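Local coordinates for protein 3-methylaspartate ammonia-lyase (Citrobacter amalonaticus, PDB 1KKO) that catalyses the reversible, magnesium-dependent anti elimination of ammonia from L-threo-3-methylaspartate to give mesaconate, using a TIM barrel of the enolase superfamily, at residues A[195-200]-A[235-240]; A[241-246]-A[270-275]; A[176-181]-A[212-217]; A[170-175]-A[387-392]. One frame throughout, in Å; residues are numbered along the deposited sequence.

Interaction 1: residues A[195-200]-A[235-240]; sequences ALINNV and LHIDVY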
loop_
_atom_site.group_PDB
_atom_site.type_symbol
_atom_site.label_atom_id
_atom_site.label_comp_id
_atom_site.label_asym_id
_atom_site.label_seq_id
_atom_site.Cartn_x
_atom_site.Cartn_y
_atom_site.Cartn_z
ATOM N N ALA A 195 14.560 -10.698 3.672
ATOM C CA ALA A 195 15.593 -10.305 4.640
ATOM C C ALA A 195 16.707 -9.403 4.144
ATOM O O ALA A 195 17.572 -9.025 4.933
ATOM C CB ALA A 195 16.167 -11.534 5.324
ATOM N N LEU A 196 16.704 -9.073 2.857
ATOM C CA LEU A 196 17.641 -8.103 2.280
ATOM C C LEU A 196 19.059 -8.302 2.817
ATOM O O LEU A 196 19.649 -7.403 3.419
ATOM C CB LEU A 196 17.147 -6.681 2.549
ATOM C CG LEU A 196 17.819 -5.556 1.760
ATOM C CD1 LEU A 196 17.676 -5.720 0.278
ATOM C CD2 LEU A 196 17.222 -4.235 2.202
ATOM N N ILE A 197 19.599 -9.496 2.601
ATOM C CA ILE A 197 20.946 -9.808 3.062
ATOM C C ILE A 197 21.889 -9.296 1.975
ATOM O O ILE A 197 22.307 -10.029 1.089
ATOM C CB ILE A 197 21.069 -11.323 3.303
ATOM C CG1 ILE A 197 20.045 -11.784 4.350
ATOM C CG2 ILE A 197 22.487 -11.703 3.699
ATOM C CD1 ILE A 197 20.277 -11.235 5.745
ATOM N N ASN A 198 22.215 -8.010 2.044
ATOM C CA ASN A 198 22.941 -7.364 0.959
ATOM C C ASN A 198 24.306 -6.782 1.355
ATOM O O ASN A 198 24.865 -5.974 0.608
ATOM C CB ASN A 198 22.071 -6.276 0.320
ATOM C CG ASN A 198 21.782 -5.129 1.270
ATOM O OD1 ASN A 198 22.213 -5.146 2.415
ATOM N ND2 ASN A 198 21.034 -4.139 0.798
ATOM N N ASN A 199 24.795 -7.196 2.524
ATOM C CA ASN A 199 26.089 -6.767 3.075
ATOM C C ASN A 199 26.814 -7.980 3.614
ATOM O O ASN A 199 26.228 -8.773 4.339
ATOM C CB ASN A 199 25.925 -5.742 4.220
ATOM C CG ASN A 199 27.251 -5.316 4.809
ATOM O OD1 ASN A 199 27.809 -5.985 5.685
ATOM N ND2 ASN A 199 27.782 -4.203 4.311
ATOM N N VAL A 200 28.102 -8.106 3.296
ATOM C CA VAL A 200 28.883 -9.221 3.813
ATOM C C VAL A 200 29.181 -9.128 5.315
ATOM O O VAL A 200 28.877 -10.042 6.064
ATOM C CB VAL A 200 30.212 -9.371 3.057
ATOM C CG1 VAL A 200 31.093 -10.384 3.760
ATOM C CG2 VAL A 200 29.968 -9.793 1.614
ATOM N N LEU A 235 10.812 -20.684 3.665
ATOM C CA LEU A 235 11.772 -19.610 3.872
ATOM C C LEU A 235 12.456 -19.286 2.555
ATOM O O LEU A 235 12.880 -20.177 1.826
ATOM C CB LEU A 235 12.806 -20.013 4.918
ATOM C CG LEU A 235 12.227 -20.549 6.229
ATOM C CD1 LEU A 235 13.367 -20.807 7.206
ATOM C CD2 LEU A 235 11.197 -19.587 6.808
ATOM N N HIS A 236 12.551 -17.999 2.245
ATOM C CA HIS A 236 13.142 -17.541 0.991
ATOM C C HIS A 236 13.904 -16.281 1.359
ATOM O O HIS A 236 13.323 -15.295 1.817
ATOM C CB HIS A 236 12.013 -17.300 -0.008
ATOM C CG HIS A 236 12.421 -16.772 -1.347
ATOM N ND1 HIS A 236 11.692 -17.049 -2.482
ATOM C CD2 HIS A 236 13.411 -15.932 -1.728
ATOM C CE1 HIS A 236 12.219 -16.400 -3.505
ATOM N NE2 HIS A 236 13.260 -15.710 -3.076
ATOM N N ILE A 237 15.220 -16.346 1.210
ATOM C CA ILE A 237 16.111 -15.268 1.593
ATOM C C ILE A 237 16.971 -14.881 0.402
ATOM O O ILE A 237 17.516 -15.743 -0.278
ATOM C CB ILE A 237 16.983 -15.718 2.785
ATOM C CG1 ILE A 237 16.096 -15.940 4.022
ATOM C CG2 ILE A 237 18.093 -14.705 3.060
ATOM C CD1 ILE A 237 16.784 -16.664 5.178
ATOM N N ASP A 238 17.055 -13.577 0.141
ATOM C CA ASP A 238 17.821 -13.031 -0.976
ATOM C C ASP A 238 19.131 -12.479 -0.443
ATOM O O ASP A 238 19.148 -11.592 0.431
ATOM C CB ASP A 238 17.026 -11.911 -1.650
ATOM C CG ASP A 238 17.614 -11.456 -2.984
ATOM O OD1 ASP A 238 18.792 -11.764 -3.334
ATOM O OD2 ASP A 238 16.907 -10.749 -3.750
ATOM N N VAL A 239 20.229 -12.997 -0.981
ATOM C CA VAL A 239 21.558 -12.637 -0.499
ATOM C C VAL A 239 22.388 -11.774 -1.440
ATOM O O VAL A 239 23.559 -11.526 -1.171
ATOM C CB VAL A 239 22.342 -13.880 -0.074
ATOM C CG1 VAL A 239 21.548 -14.672 0.949
ATOM C CG2 VAL A 239 22.672 -14.759 -1.271
ATOM N N TYR A 240 21.808 -11.308 -2.537
ATOM C CA TYR A 240 22.462 -10.294 -3.366
ATOM C C TYR A 240 23.909 -10.593 -3.703
ATOM O O TYR A 240 24.758 -9.693 -3.687
ATOM C CB TYR A 240 22.346 -8.921 -2.686
ATOM C CG TYR A 240 20.924 -8.454 -2.713
ATOM C CD1 TYR A 240 20.048 -8.822 -1.712
ATOM C CD2 TYR A 240 20.438 -7.708 -3.772
ATOM C CE1 TYR A 240 18.732 -8.434 -1.735
ATOM C CE2 TYR A 240 19.112 -7.305 -3.807
ATOM C CZ TYR A 240 18.269 -7.680 -2.787
ATOM O OH TYR A 240 16.946 -7.299 -2.813
#
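Ile197 and Ile237 meet in the tightly packed part of this contact, where the loop after strand 191-194 runs beside the end of strand 234-238. Ile197 CG1 lies 3.7 Å from Ile237 CG2, and Ile197 CB packs on Val239 CG1; branched aliphatic side chains suit a buried seam between barrel segments. Equally close is Leu196: with CG anti to its backbone N (chi1 -167°), it brings CD1 to 3.5 Å from Tyr240 CE1. A single backbone hydrogen bond joins the two segments, from Ile197 N to Asp238 O (3.1 Å, 143° at the hydrogen). Close by, Ile197 O takes a CA-H...O contact from Val239 CA at 3.1 Å. The looser side belongs to partly exposed Asn198, whose CB lies 3.8 Å from Tyr240 CD1 while its OD1 is hydrogen-bonded to Lys203. Tyr240 OH is hydrogen-bonded to NE2 of His194, the transition-state stabilizer. Asp238, a magnesium ligand, accepts Tyr240 N on OD1 (3.2 Å) in an Asx turn, the donor meeting the anti side 34° out of the carboxylate plane. The apolar seam thus lies beside a polar edge, where the Asx turn and the Tyr240-His194 bond are consistent with holding Asp238 and His194 in place.

Interaction 2: residues A[241-246]-A[270-275]; sequences GTIGLI and LYIEGP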
loop_
_atom_site.group_PDB
_atom_site.type_symbol
_atom_site.label_atom_id
_atom_site.label_comp_id
_atom_site.label_asym_id
_atom_site.label_seq_id
_atom_site.Cartn_x
_atom_site.Cartn_y
_atom_site.Cartn_z
ATOM N N GLY A 241 24.175 -11.846 -4.052
ATOM C CA GLY A 241 25.499 -12.272 -4.472
ATOM C C GLY A 241 26.537 -12.370 -3.377
ATOM O O GLY A 241 27.692 -12.702 -3.666
ATOM N N THR A 242 26.156 -12.132 -2.127
ATOM C CA THR A 242 27.166 -12.064 -1.062
ATOM C C THR A 242 27.832 -13.395 -0.754
ATOM O O THR A 242 28.986 -13.415 -0.335
ATOM C CB THR A 242 26.612 -11.434 0.231
ATOM O OG1 THR A 242 25.449 -12.152 0.657
ATOM C CG2 THR A 242 26.167 -9.988 -0.008
ATOM N N ILE A 243 27.134 -14.507 -0.950
ATOM C CA ILE A 243 27.736 -15.811 -0.695
ATOM C C ILE A 243 28.926 -16.035 -1.632
ATOM O O ILE A 243 29.980 -16.504 -1.198
ATOM C CB ILE A 243 26.676 -16.934 -0.785
ATOM C CG1 ILE A 243 25.701 -16.809 0.391
ATOM C CG2 ILE A 243 27.332 -18.315 -0.767
ATOM C CD1 ILE A 243 24.500 -17.731 0.335
ATOM N N GLY A 244 28.788 -15.660 -2.897
ATOM C CA GLY A 244 29.895 -15.770 -3.839
ATOM C C GLY A 244 31.105 -14.968 -3.389
ATOM O O GLY A 244 32.254 -15.402 -3.563
ATOM N N LEU A 245 30.856 -13.801 -2.802
ATOM C CA LEU A 245 31.948 -12.936 -2.368
ATOM C C LEU A 245 32.797 -13.538 -1.262
ATOM O O LEU A 245 34.016 -13.340 -1.261
ATOM C CB LEU A 245 31.413 -11.584 -1.903
ATOM C CG LEU A 245 30.777 -10.695 -2.966
ATOM C CD1 LEU A 245 30.283 -9.426 -2.327
ATOM C CD2 LEU A 245 31.735 -10.380 -4.097
ATOM N N ILE A 246 32.201 -14.281 -0.338
ATOM C CA ILE A 246 32.967 -14.830 0.779
ATOM C C ILE A 246 33.603 -16.168 0.465
ATOM O O ILE A 246 34.461 -16.621 1.215
ATOM C CB ILE A 246 32.142 -14.914 2.090
ATOM C CG1 ILE A 246 30.935 -15.841 1.945
ATOM C CG2 ILE A 246 31.716 -13.523 2.528
ATOM C CD1 ILE A 246 30.380 -16.284 3.285
ATOM N N LEU A 270 13.706 -24.288 2.406
ATOM C CA LEU A 270 14.571 -23.128 2.295
ATOM C C LEU A 270 14.973 -22.864 0.856
ATOM O O LEU A 270 15.377 -23.769 0.124
ATOM C CB LEU A 270 15.819 -23.312 3.168
ATOM C CG LEU A 270 16.854 -22.188 3.141
ATOM C CD1 LEU A 270 16.282 -20.901 3.735
ATOM C CD2 LEU A 270 18.112 -22.610 3.893
ATOM N N TYR A 271 14.840 -21.593 0.473
ATOM C CA TYR A 271 15.261 -21.096 -0.821
ATOM C C TYR A 271 16.239 -19.945 -0.611
ATOM O O TYR A 271 15.989 -19.064 0.224
ATOM C CB TYR A 271 14.070 -20.545 -1.588
ATOM C CG TYR A 271 13.154 -21.569 -2.210
ATOM C CD1 TYR A 271 12.332 -22.364 -1.433
ATOM C CD2 TYR A 271 13.102 -21.727 -3.582
ATOM C CE1 TYR A 271 11.485 -23.309 -2.012
ATOM C CE2 TYR A 271 12.237 -22.646 -4.176
ATOM C CZ TYR A 271 11.433 -23.427 -3.383
ATOM O OH TYR A 271 10.576 -24.339 -3.972
ATOM N N ILE A 272 17.332 -19.951 -1.373
ATOM C CA ILE A 272 18.299 -18.862 -1.343
ATOM C C ILE A 272 18.346 -18.221 -2.721
ATOM O O ILE A 272 18.673 -18.874 -3.705
ATOM C CB ILE A 272 19.703 -19.369 -0.956
ATOM C CG1 ILE A 272 19.707 -19.972 0.453
ATOM C CG2 ILE A 272 20.734 -18.233 -1.083
ATOM C CD1 ILE A 272 19.379 -19.007 1.580
ATOM N N GLU A 273 17.972 -16.950 -2.780
ATOM C CA GLU A 273 17.951 -16.206 -4.032
ATOM C C GLU A 273 19.239 -15.418 -4.223
ATOM O O GLU A 273 19.782 -14.855 -3.270
ATOM C CB GLU A 273 16.728 -15.278 -4.077
ATOM C CG GLU A 273 16.606 -14.493 -5.376
ATOM C CD GLU A 273 15.262 -13.818 -5.566
ATOM O OE1 GLU A 273 14.472 -13.731 -4.612
ATOM O OE2 GLU A 273 15.002 -13.352 -6.691
ATOM N N GLY A 274 19.717 -15.397 -5.458
ATOM C CA GLY A 274 20.906 -14.643 -5.800
ATOM C C GLY A 274 22.157 -15.023 -5.030
ATOM O O GLY A 274 22.834 -14.162 -4.493
ATOM N N PRO A 275 22.511 -16.297 -4.962
ATOM C CA PRO A 275 23.687 -16.667 -4.167
ATOM C C PRO A 275 24.991 -16.017 -4.643
ATOM O O PRO A 275 25.846 -15.704 -3.806
ATOM C CB PRO A 275 23.744 -18.187 -4.324
ATOM C CG PRO A 275 23.010 -18.470 -5.563
ATOM C CD PRO A 275 21.864 -17.483 -5.557
#
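At the C-terminal end of the TIM-barrel strands, where enolase-superfamily enzymes carry their metal ligands, the turn after strand 270-273 meets the first turn of helix 242-246. Gly241, the N-cap residue, gives its N-H to Gly274 O at 2.7 Å, with the donor nearly in line with the C=O bond (162° at the oxygen). One residue on, Pro275 O receives Gly244 N at 3.1 Å, from a donor tilted 21° from the carbonyl plane. Pro275 O also lies 3.5 Å from Gly241 CA in a CA-H...O contact, and Ile243 CB packs against the same oxygen at 3.4 Å. Both Gly241 and Gly274 have positive phi, a conformation glycine adopts readily. Next to these bonds, Ile243 CD1 reaches Ile272 CG2 at 4.1 Å, the two side chains crossing at about a right angle; Ile243 continues into the apolar surface of helix 251-260, a place suited to a branched hydrocarbon. Because Pro275 O faces the amino end of a short helix, the helix dipole would probably favour this carbonyl. Backbone bonds rather than charged side chains join the turn after Glu273 to the helix, which is consistent with a fixed position for this magnesium ligand.

Interaction 3: residues A[176-181]-A[212-217]; sequences DRYIAV and REYVRW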
loop_
_atom_site.group_PDB
_atom_site.type_symbol
_atom_site.label_atom_id
_atom_site.label_comp_id
_atom_site.label_asym_id
_atom_site.label_seq_id
_atom_site.Cartn_x
_atom_site.Cartn_y
_atom_site.Cartn_z
ATOM N N ASP A 176 14.078 -4.383 7.670
ATOM C CA ASP A 176 13.267 -4.598 8.876
ATOM C C ASP A 176 13.049 -6.108 9.072
ATOM O O ASP A 176 11.915 -6.572 9.254
ATOM C CB ASP A 176 11.923 -3.891 8.676
ATOM C CG ASP A 176 11.256 -3.466 9.965
ATOM O OD1 ASP A 176 11.891 -3.506 11.037
ATOM O OD2 ASP A 176 10.069 -3.065 9.976
ATOM N N ARG A 177 14.145 -6.865 9.045
ATOM C CA ARG A 177 14.091 -8.327 8.971
ATOM C C ARG A 177 13.673 -9.074 10.230
ATOM O O ARG A 177 13.532 -10.292 10.201
ATOM C CB ARG A 177 15.417 -8.876 8.438
ATOM C CG ARG A 177 16.616 -8.738 9.380
ATOM C CD ARG A 177 17.904 -9.277 8.773
ATOM N NE ARG A 177 18.193 -8.553 7.556
ATOM C CZ ARG A 177 18.714 -7.337 7.489
ATOM N NH1 ARG A 177 19.098 -6.687 8.585
ATOM N NH2 ARG A 177 18.863 -6.773 6.314
ATOM N N TYR A 178 13.452 -8.353 11.328
ATOM C CA TYR A 178 12.968 -8.986 12.548
ATOM C C TYR A 178 11.496 -8.628 12.758
ATOM O O TYR A 178 10.642 -9.504 12.836
ATOM C CB TYR A 178 13.827 -8.585 13.755
ATOM C CG TYR A 178 15.268 -8.986 13.576
ATOM C CD1 TYR A 178 15.659 -10.312 13.698
ATOM C CD2 TYR A 178 16.224 -8.055 13.238
ATOM C CE1 TYR A 178 16.971 -10.694 13.503
ATOM C CE2 TYR A 178 17.542 -8.427 13.037
ATOM C CZ TYR A 178 17.906 -9.749 13.177
ATOM O OH TYR A 178 19.223 -10.120 12.983
ATOM N N ILE A 179 11.204 -7.335 12.806
ATOM C CA ILE A 179 9.831 -6.880 12.970
ATOM C C ILE A 179 8.926 -7.377 11.838
ATOM O O ILE A 179 7.798 -7.790 12.090
ATOM C CB ILE A 179 9.771 -5.343 13.044
ATOM C CG1 ILE A 179 10.433 -4.841 14.336
ATOM C CG2 ILE A 179 8.335 -4.871 12.916
ATOM C CD1 ILE A 179 9.837 -5.391 15.605
ATOM N N ALA A 180 9.409 -7.349 10.599
ATOM C CA ALA A 180 8.558 -7.747 9.485
ATOM C C ALA A 180 8.194 -9.220 9.551
ATOM O O ALA A 180 7.115 -9.616 9.112
ATOM C CB ALA A 180 9.208 -7.407 8.163
ATOM N N VAL A 181 9.084 -10.040 10.103
ATOM C CA VAL A 181 8.805 -11.458 10.267
ATOM C C VAL A 181 7.601 -11.650 11.188
ATOM O O VAL A 181 6.715 -12.460 10.912
ATOM C CB VAL A 181 10.049 -12.213 10.780
ATOM C CG1 VAL A 181 9.693 -13.582 11.350
ATOM C CG2 VAL A 181 11.043 -12.371 9.649
ATOM N N ARG A 212 23.542 -17.556 9.097
ATOM C CA ARG A 212 23.225 -18.809 9.764
ATOM C C ARG A 212 22.379 -18.554 11.010
ATOM O O ARG A 212 21.351 -19.198 11.230
ATOM C CB ARG A 212 24.501 -19.538 10.166
ATOM C CG ARG A 212 24.226 -20.821 10.906
ATOM C CD ARG A 212 25.472 -21.548 11.360
ATOM N NE ARG A 212 26.374 -21.714 10.238
ATOM C CZ ARG A 212 26.185 -22.567 9.245
ATOM N NH1 ARG A 212 25.126 -23.373 9.230
ATOM N NH2 ARG A 212 27.064 -22.616 8.259
ATOM N N GLU A 213 22.820 -17.589 11.804
ATOM C CA GLU A 213 22.142 -17.236 13.038
ATOM C C GLU A 213 20.767 -16.636 12.742
ATOM O O GLU A 213 19.815 -16.861 13.483
ATOM C CB GLU A 213 23.029 -16.303 13.861
ATOM C CG GLU A 213 24.338 -16.995 14.230
ATOM C CD GLU A 213 25.089 -16.342 15.370
ATOM O OE1 GLU A 213 24.449 -16.008 16.387
ATOM O OE2 GLU A 213 26.329 -16.187 15.251
ATOM N N TYR A 214 20.664 -15.895 11.644
ATOM C CA TYR A 214 19.377 -15.335 11.251
ATOM C C TYR A 214 18.368 -16.421 10.854
ATOM O O TYR A 214 17.196 -16.354 11.234
ATOM C CB TYR A 214 19.539 -14.331 10.114
ATOM C CG TYR A 214 18.195 -13.776 9.702
ATOM C CD1 TYR A 214 17.538 -12.849 10.503
ATOM C CD2 TYR A 214 17.554 -14.217 8.550
ATOM C CE1 TYR A 214 16.300 -12.366 10.160
ATOM C CE2 TYR A 214 16.321 -13.728 8.199
ATOM C CZ TYR A 214 15.693 -12.811 9.009
ATOM O OH TYR A 214 14.450 -12.335 8.644
ATOM N N VAL A 215 18.802 -17.422 10.091
ATOM C CA VAL A 215 17.889 -18.478 9.682
ATOM C C VAL A 215 17.349 -19.192 10.914
ATOM O O VAL A 215 16.166 -19.528 10.986
ATOM C CB VAL A 215 18.538 -19.485 8.716
ATOM C CG1 VAL A 215 17.573 -20.596 8.381
ATOM C CG2 VAL A 215 18.969 -18.790 7.435
ATOM N N ARG A 216 18.224 -19.424 11.889
ATOM C CA ARG A 216 17.821 -20.086 13.121
ATOM C C ARG A 216 16.828 -19.221 13.889
ATOM O O ARG A 216 15.825 -19.719 14.408
ATOM C CB ARG A 216 19.048 -20.382 13.987
ATOM C CG ARG A 216 18.728 -21.139 15.264
ATOM C CD ARG A 216 18.081 -22.475 15.025
ATOM N NE ARG A 216 17.229 -22.875 16.135
ATOM C CZ ARG A 216 17.047 -24.130 16.523
ATOM N NH1 ARG A 216 17.655 -25.125 15.885
ATOM N NH2 ARG A 216 16.251 -24.387 17.550
ATOM N N TRP A 217 17.120 -17.926 13.963
ATOM C CA TRP A 217 16.231 -16.994 14.638
ATOM C C TRP A 217 14.870 -17.015 13.953
ATOM O O TRP A 217 13.829 -17.019 14.602
ATOM C CB TRP A 217 16.784 -15.574 14.616
ATOM C CG TRP A 217 15.820 -14.632 15.235
ATOM C CD1 TRP A 217 15.707 -14.334 16.559
ATOM C CD2 TRP A 217 14.765 -13.927 14.576
ATOM N NE1 TRP A 217 14.667 -13.461 16.764
ATOM C CE2 TRP A 217 14.071 -13.194 15.560
ATOM C CE3 TRP A 217 14.348 -13.816 13.245
ATOM C CZ2 TRP A 217 12.979 -12.379 15.259
ATOM C CZ3 TRP A 217 13.266 -13.010 12.952
ATOM C CH2 TRP A 217 12.601 -12.296 13.951
#
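Tyr214 and Trp217 both hold CG anti to the backbone N (chi1 179° and 176°), and these torsions start their rings from helix 209-225 toward Arg177, Tyr178 and Val181. The hydroxyl of Tyr214 donates to Arg177 O at 2.7 Å, this carbonyl oxygen lying in the plane of the phenol ring at its edge. Over a face of that ring sits Arg177 CD, 4.2 Å from the centroid in a CH-pi contact; arginine suits the spot because its methylenes can cover a ring while the guanidinium reaches past it to Ala195 O and Asp175. Tyr178 takes part in two aromatic pairs. Its edge points at the face of Trp217, with CD1 at 3.7 Å from Trp217 CH2 and the planes 84° apart, a T-shaped stack. Its own face receives the edge of Tyr214 in an offset version, centroids 5.6 Å apart. Val181 completes the cluster, meeting the indole tip to tip through CG1, 4.0 Å from Trp217 CZ3. Tyr178 is exposed, whereas Tyr214 is buried, so the cluster runs inward from the surface. It joins the start of helix 179-186 to helix 209-225 on the outside of the barrel, with Pro193 of strand 191-194 against Val181 and Tyr214.

Interaction 4: residues A[170-175]-A[387-392]; sequences FGQSGD and PGMGFD. With SO4 (sulfate ion), chain C.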
loop_
_atom_site.group_PDB
_atom_site.type_symbol
_atom_site.label_atom_id
_atom_site.label_comp_id
_atom_site.label_asym_id
_atom_site.label_seq_id
_atom_site.Cartn_x
_atom_site.Cartn_y
_atom_site.Cartn_z
ATOM N N PHE A 170 4.754 -14.355 -1.192
ATOM C CA PHE A 170 6.072 -14.148 -0.605
ATOM C C PHE A 170 6.214 -12.713 -0.127
ATOM O O PHE A 170 6.146 -11.779 -0.931
ATOM C CB PHE A 170 7.125 -14.450 -1.679
ATOM C CG PHE A 170 8.536 -14.159 -1.286
ATOM C CD1 PHE A 170 9.003 -14.411 -0.012
ATOM C CD2 PHE A 170 9.399 -13.625 -2.221
ATOM C CE1 PHE A 170 10.316 -14.154 0.311
ATOM C CE2 PHE A 170 10.709 -13.360 -1.900
ATOM C CZ PHE A 170 11.170 -13.643 -0.636
ATOM N N GLY A 171 6.415 -12.536 1.173
ATOM C CA GLY A 171 6.593 -11.222 1.767
ATOM C C GLY A 171 8.051 -10.831 1.889
ATOM O O GLY A 171 8.892 -11.660 2.228
ATOM N N GLN A 172 8.349 -9.562 1.593
ATOM C CA GLN A 172 9.704 -9.033 1.714
ATOM C C GLN A 172 9.795 -7.979 2.806
ATOM O O GLN A 172 8.963 -7.078 2.903
ATOM C CB GLN A 172 10.268 -8.550 0.372
ATOM C CG GLN A 172 9.828 -7.198 -0.129
ATOM C CD GLN A 172 10.695 -6.709 -1.283
ATOM O OE1 GLN A 172 11.918 -6.831 -1.226
ATOM N NE2 GLN A 172 10.071 -6.162 -2.329
ATOM N N SER A 173 10.830 -8.110 3.626
ATOM C CA SER A 173 11.014 -7.291 4.811
ATOM C C SER A 173 11.815 -6.016 4.653
ATOM O O SER A 173 11.761 -5.133 5.509
ATOM C CB SER A 173 11.781 -8.138 5.823
ATOM O OG SER A 173 13.072 -8.483 5.335
ATOM N N GLY A 174 12.609 -5.926 3.601
ATOM C CA GLY A 174 13.605 -4.881 3.546
ATOM C C GLY A 174 14.571 -5.146 4.700
ATOM O O GLY A 174 14.737 -6.276 5.148
ATOM N N ASP A 175 15.206 -4.095 5.216
ATOM C CA ASP A 175 16.129 -4.251 6.340
ATOM C C ASP A 175 15.401 -4.507 7.673
ATOM O O ASP A 175 16.029 -4.830 8.686
ATOM C CB ASP A 175 17.045 -3.023 6.450
ATOM C CG ASP A 175 18.180 -3.048 5.439
ATOM O OD1 ASP A 175 18.902 -4.078 5.377
ATOM O OD2 ASP A 175 18.409 -2.093 4.655
ATOM N N PRO A 387 3.164 -3.675 -4.004
ATOM C CA PRO A 387 4.472 -3.053 -3.894
ATOM C C PRO A 387 4.720 -2.613 -2.456
ATOM O O PRO A 387 4.013 -3.036 -1.545
ATOM C CB PRO A 387 4.298 -1.835 -4.791
ATOM C CG PRO A 387 2.911 -1.411 -4.498
ATOM C CD PRO A 387 2.128 -2.678 -4.284
ATOM N N GLY A 388 5.739 -1.782 -2.268
ATOM C CA GLY A 388 6.040 -1.210 -0.970
ATOM C C GLY A 388 6.959 -2.023 -0.097
ATOM O O GLY A 388 7.155 -3.216 -0.300
HETATM N N MSE A 389 7.508 -1.337 0.895
HETATM C CA MSE A 389 8.357 -1.953 1.905
HETATM C C MSE A 389 7.656 -2.073 3.248
HETATM O O MSE A 389 8.236 -2.588 4.194
HETATM C CB MSE A 389 9.686 -1.212 2.035
HETATM C CG MSE A 389 10.639 -1.543 0.891
HETATM SE SE MSE A 389 11.079 -3.448 0.838
HETATM C CE MSE A 389 12.778 -3.400 0.033
ATOM N N GLY A 390 6.403 -1.643 3.346
ATOM C CA GLY A 390 5.676 -1.773 4.594
ATOM C C GLY A 390 5.110 -3.154 4.837
ATOM O O GLY A 390 4.731 -3.476 5.967
ATOM N N PHE A 391 5.069 -3.960 3.774
ATOM C CA PHE A 391 4.522 -5.318 3.739
ATOM C C PHE A 391 2.996 -5.374 3.889
ATOM O O PHE A 391 2.306 -6.003 3.084
ATOM C CB PHE A 391 5.192 -6.269 4.748
ATOM C CG PHE A 391 4.364 -7.485 5.018
ATOM C CD1 PHE A 391 3.626 -7.581 6.186
ATOM C CD2 PHE A 391 4.234 -8.496 4.070
ATOM C CE1 PHE A 391 2.811 -8.645 6.409
ATOM C CE2 PHE A 391 3.402 -9.565 4.315
ATOM C CZ PHE A 391 2.699 -9.629 5.484
ATOM N N ASP A 392 2.459 -4.718 4.905
ATOM C CA ASP A 392 1.026 -4.822 5.172
ATOM C C ASP A 392 0.202 -4.386 3.981
ATOM O O ASP A 392 -0.801 -5.020 3.619
ATOM C CB ASP A 392 0.647 -3.963 6.376
ATOM C CG ASP A 392 1.394 -4.328 7.600
ATOM O OD1 ASP A 392 1.195 -5.467 8.094
ATOM O OD2 ASP A 392 2.207 -3.522 8.120
HETATM S S SO4 C . 12.903 -4.924 -5.312
HETATM O O1 SO4 C . 12.811 -4.117 -6.554
HETATM O O2 SO4 C . 14.113 -4.344 -4.617
HETATM O O3 SO4 C . 11.706 -4.748 -4.498
HETATM O O4 SO4 C . 13.148 -6.368 -5.546
HETATM O O HOH W 1 7.008 -5.358 1.599
HETATM O O HOH W 2 7.234 -5.399 -2.242
HETATM O O HOH W 3 10.675 -2.604 5.381
HETATM O O HOH W 4 8.449 -4.980 5.502
#
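The backbones of the loops after strands 169-170 and 382-384 come closest at Gly171 and Gly174, with Gly171 CA 6.6 Å from Phe391 CA and Gly174 CA 6.2 Å from Met389 CA. Neither glycine has a side chain to interfere: a CB on Gly171 would press on the Phe391 ring, and one on Gly174 on the selenium of Met389, a selenomethionine here. Bent at chi2 (-61°), the Met389 chain brings SE to 3.9 Å from Gln172 CD, and its methyl CE lies 3.8 Å from Gln172 OE1 and also touches Gly174 CA. A long, flexible methionine chain suits packing across the glutamine amide. Gln172, which binds the methylaspartate substrate, runs extended beyond CG. Its NE2 donates to sulfate O3 at 3.1 Å in a nearly straight bond (167° at the hydrogen) and also to a water that bridges to Gly388 O. The sulfate, probably from the crystallisation liquor, is held as well by Lys331, Thr360 and Cys361, so it occupies the substrate pocket. No direct hydrogen bond joins the two segments; instead a second water donates to both Gln172 O and Gly388 O, each at 2.9 Å. Phe391 CD2 lies 4.3 Å from Gly171 CA, and the ring continues onto Lys183 and Met184 of helix 179-186. The contact thus joins the ends of the adjacent first and last barrel strands, between helix 179-186 and helix 392-410, with Phe15 of strand 3-18 against Met389 and the second subunit touching Gly390 and Asp392.

Interactions 1, 2 and 4 are buried contacts at loops following barrel strands, while interaction 3 is partly exposed, on the outer helices. Interactions 1 and 2 share neighbouring strands 234-238 and 270-273, and a hydrogen bond between His236 NE2 and Glu273 OE1 links them, so the magnesium ligands Asp238 and Glu273 sit in one connected framework. Interaction 3 reaches interaction 1 through Arg177, which grips Ala195 O, and interaction 4 through Ala180 against Ser173. In sequence, interaction 4 encloses the other three. Their chemistry follows place: a backbone bond with aliphatic packing in 1, backbone carbonyl bonds in 2, aromatic stacking in 3, and water bridges beside the substrate pocket in 4.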